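Local coordinates for venom protein 51.1 (Lychas mucronatus, PDB 6ATY) that probably acts as a secreted scorpion-venom neurotoxin that depresses the action potential of myelinated nerves, at residues A[15-18]-A[19-23]. Numbering follows the deposited sequence.
Sequences LCEG and QCRIR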
ATOM      1  N   LEU A  15      -3.403  -5.287   3.010  1.00 10.75           N
ATOM      2  CA  LEU A  15      -3.380  -4.318   4.107  1.00 11.97           C
ATOM      3  C   LEU A  15      -2.551  -3.032   3.831  1.00 11.93           C
ATOM      4  O   LEU A  15      -2.135  -2.313   4.768  1.00 11.67           O
ATOM      5  CB  LEU A  15      -2.889  -5.009   5.379  1.00 13.08           C
ATOM      6  CG  LEU A  15      -3.646  -6.285   5.772  1.00 13.60           C
ATOM      7  CD1 LEU A  15      -3.009  -6.944   7.004  1.00 14.64           C
ATOM      8  CD2 LEU A  15      -5.126  -6.037   6.013  1.00 13.94           C
ATOM      9  N   CYS A  16      -2.425  -2.688   2.566  1.00 10.43           N
ATOM     10  CA  CYS A  16      -1.618  -1.539   2.145  1.00 10.76           C
ATOM     11  C   CYS A  16      -2.287  -0.193   2.463  1.00 10.72           C
ATOM     12  O   CYS A  16      -1.591   0.768   2.778  1.00 10.18           O
ATOM     13  CB  CYS A  16      -1.316  -1.623   0.680  1.00 10.41           C
ATOM     14  SG  CYS A  16      -0.248  -3.011   0.234  1.00 10.24           S
ATOM     15  N   GLU A  17      -3.627  -0.122   2.393  1.00 10.98           N
ATOM     16  CA  GLU A  17      -4.313   1.152   2.711  1.00 11.75           C
ATOM     17  C   GLU A  17      -3.911   1.701   4.086  1.00 11.86           C
ATOM     18  O   GLU A  17      -3.554   2.884   4.223  1.00 10.94           O
ATOM     19  CB  GLU A  17      -5.835   0.997   2.637  1.00 13.07           C
ATOM     20  CG  GLU A  17      -6.572   2.325   2.847  1.00 13.98           C
ATOM     21  CD  GLU A  17      -8.059   2.229   2.777  1.00 16.85           C
ATOM     22  OE1 GLU A  17      -8.603   2.410   1.653  1.00 20.91           O
ATOM     23  OE2 GLU A  17      -8.685   1.969   3.826  1.00 17.11           O
ATOM     24  N   GLY A  18      -3.924   0.852   5.095  1.00 12.33           N
ATOM     25  CA  GLY A  18      -3.523   1.269   6.468  1.00 12.83           C
ATOM     26  C   GLY A  18      -2.063   1.734   6.538  1.00 13.09           C
ATOM     27  O   GLY A  18      -1.747   2.761   7.155  1.00 13.23           O
ATOM     28  N   GLN A  19      -1.189   1.023   5.814  1.00 13.54           N
ATOM     29  CA  GLN A  19       0.232   1.371   5.765  1.00 13.63           C
ATOM     30  C   GLN A  19       0.417   2.715   5.098  1.00 12.32           C
ATOM     31  O   GLN A  19       1.246   3.484   5.503  1.00 12.25           O
ATOM     32  CB  GLN A  19       1.050   0.318   5.033  1.00 14.38           C
ATOM     33  CG  GLN A  19       1.110  -1.012   5.751  1.00 16.61           C
ATOM     34  CD  GLN A  19       1.995  -0.988   6.989  1.00 19.93           C
ATOM     35  OE1 GLN A  19       2.788  -0.073   7.219  1.00 20.78           O
ATOM     36  NE2 GLN A  19       1.873  -2.021   7.782  1.00 23.02           N
ATOM     37  N   CYS A  20      -0.344   2.967   4.042  1.00 12.12           N
ATOM     38  CA  CYS A  20      -0.294   4.245   3.322  1.00 11.64           C
ATOM     39  C   CYS A  20      -0.884   5.393   4.160  1.00 11.82           C
ATOM     40  O   CYS A  20      -0.326   6.486   4.166  1.00 12.10           O
ATOM     41  CB  CYS A  20      -1.027   4.110   1.991  1.00 11.57           C
ATOM     42  SG  CYS A  20      -0.195   2.923   0.904  1.00 10.97           S
ATOM     43  N   ARG A  21      -1.998   5.140   4.855  1.00 12.13           N
ATOM     44  CA  ARG A  21      -2.695   6.185   5.595  1.00 12.90           C
ATOM     45  C   ARG A  21      -1.877   6.659   6.781  1.00 12.79           C
ATOM     46  O   ARG A  21      -1.847   7.856   7.020  1.00 12.48           O
ATOM     47  CB  ARG A  21      -4.105   5.776   6.011  1.00 14.11           C
ATOM     48  CG  ARG A  21      -5.053   5.648   4.831  1.00 14.39           C
ATOM     49  CD  ARG A  21      -6.468   5.403   5.247  1.00 14.73           C
ATOM     50  NE  ARG A  21      -7.338   5.654   4.105  1.00 14.57           N
ATOM     51  CZ  ARG A  21      -8.665   5.514   4.111  1.00 15.24           C
ATOM     52  NH1 ARG A  21      -9.291   5.105   5.184  1.00 14.48           N
ATOM     53  NH2 ARG A  21      -9.369   5.769   2.999  1.00 14.86           N
ATOM     54  N   ILE A  22      -1.163   5.775   7.459  1.00 13.93           N
ATOM     55  CA  ILE A  22      -0.293   6.245   8.624  1.00 15.17           C
ATOM     56  C   ILE A  22       0.908   7.044   8.111  1.00 15.74           C
ATOM     57  O   ILE A  22       1.429   7.913   8.824  1.00 16.04           O
ATOM     58  CB  ILE A  22       0.141   5.124   9.592  1.00 16.61           C
ATOM     59  CG1 ILE A  22       1.077   4.109   8.942  1.00 17.04           C
ATOM     60  CG2 ILE A  22      -1.074   4.465  10.233  1.00 17.32           C
ATOM     61  CD1 ILE A  22       1.737   3.170   9.938  1.00 17.65           C
ATOM     62  N   ARG A  23       1.242   6.853   6.818  1.00 15.39           N
ATOM     63  CA  ARG A  23       2.273   7.645   6.115  1.00 16.36           C
ATOM     64  C   ARG A  23       1.692   8.849   5.394  1.00 17.97           C
ATOM     65  O   ARG A  23       2.368   9.502   4.564  1.00 18.97           O
ATOM     66  CB  ARG A  23       3.027   6.747   5.138  1.00 16.90           C
ATOM     67  CG  ARG A  23       3.871   5.723   5.843  1.00 17.23           C
ATOM     68  CD  ARG A  23       4.397   4.747   4.829  1.00 19.90           C
ATOM     69  NE  ARG A  23       5.388   3.835   5.369  1.00 21.88           N
ATOM     70  CZ  ARG A  23       5.134   2.701   6.028  1.00 24.24           C
ATOM     71  NH1 ARG A  23       3.875   2.304   6.342  1.00 22.41           N
ATOM     72  NH2 ARG A  23       6.174   1.957   6.398  1.00 26.66           N
TER
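Cys16 and Cys20 lie one helical turn apart on the buried side of helix 16-22, and they form the tight part of this local contact, both residues being buried. Cys20 N donates to Cys16 O at 2.8 Å with an N-H...O angle of 159°, and Cys20 SG sits 3.2 Å from that same Cys16 O. With SG beside its own backbone N, the sulfur lies back over the preceding turn. Disulfides Cys16-Cys35 and Cys20-Cys37 tie the helix to strand 34-38. This Cys-x-x-x-Cys spacing, paired with Cys-x-Cys on a strand, is the signature of the cysteine-stabilised alpha/beta fold of scorpion toxins.

The helical ladder continues with Arg21 N to Glu17 O (2.8 Å), but the side chains of that pair lie on the outer, solvent side, Arg21 exposed and Glu17 partly so. Glu17, its CG trans to the backbone N (chi1 -175°), runs alongside Arg21, and carboxylate and guanidinium stack with planes only 6° apart. Glu17 OE2 hovers over the guanidinium centre, 3.5 Å from Arg21 NH1: a salt bridge by charge alone, less directional because the oxygen is off the line of the N-H bonds. Directional bonds go elsewhere: Glu17 OE1 to Thr27 OG1, Arg21 NE to Phe26 O.

Near the helix end, Arg23 NH1 bridges Gln19 O (3.0 Å) and Gln19 OE1 (2.8 Å), both close to the guanidinium plane, which should restrict rotation of the Gln19 amide.

Covalent and backbone bonds thus fix the inner side of the helix, whereas the stacked Glu17–Arg21 pair probably contributes mainly electrostatic attraction.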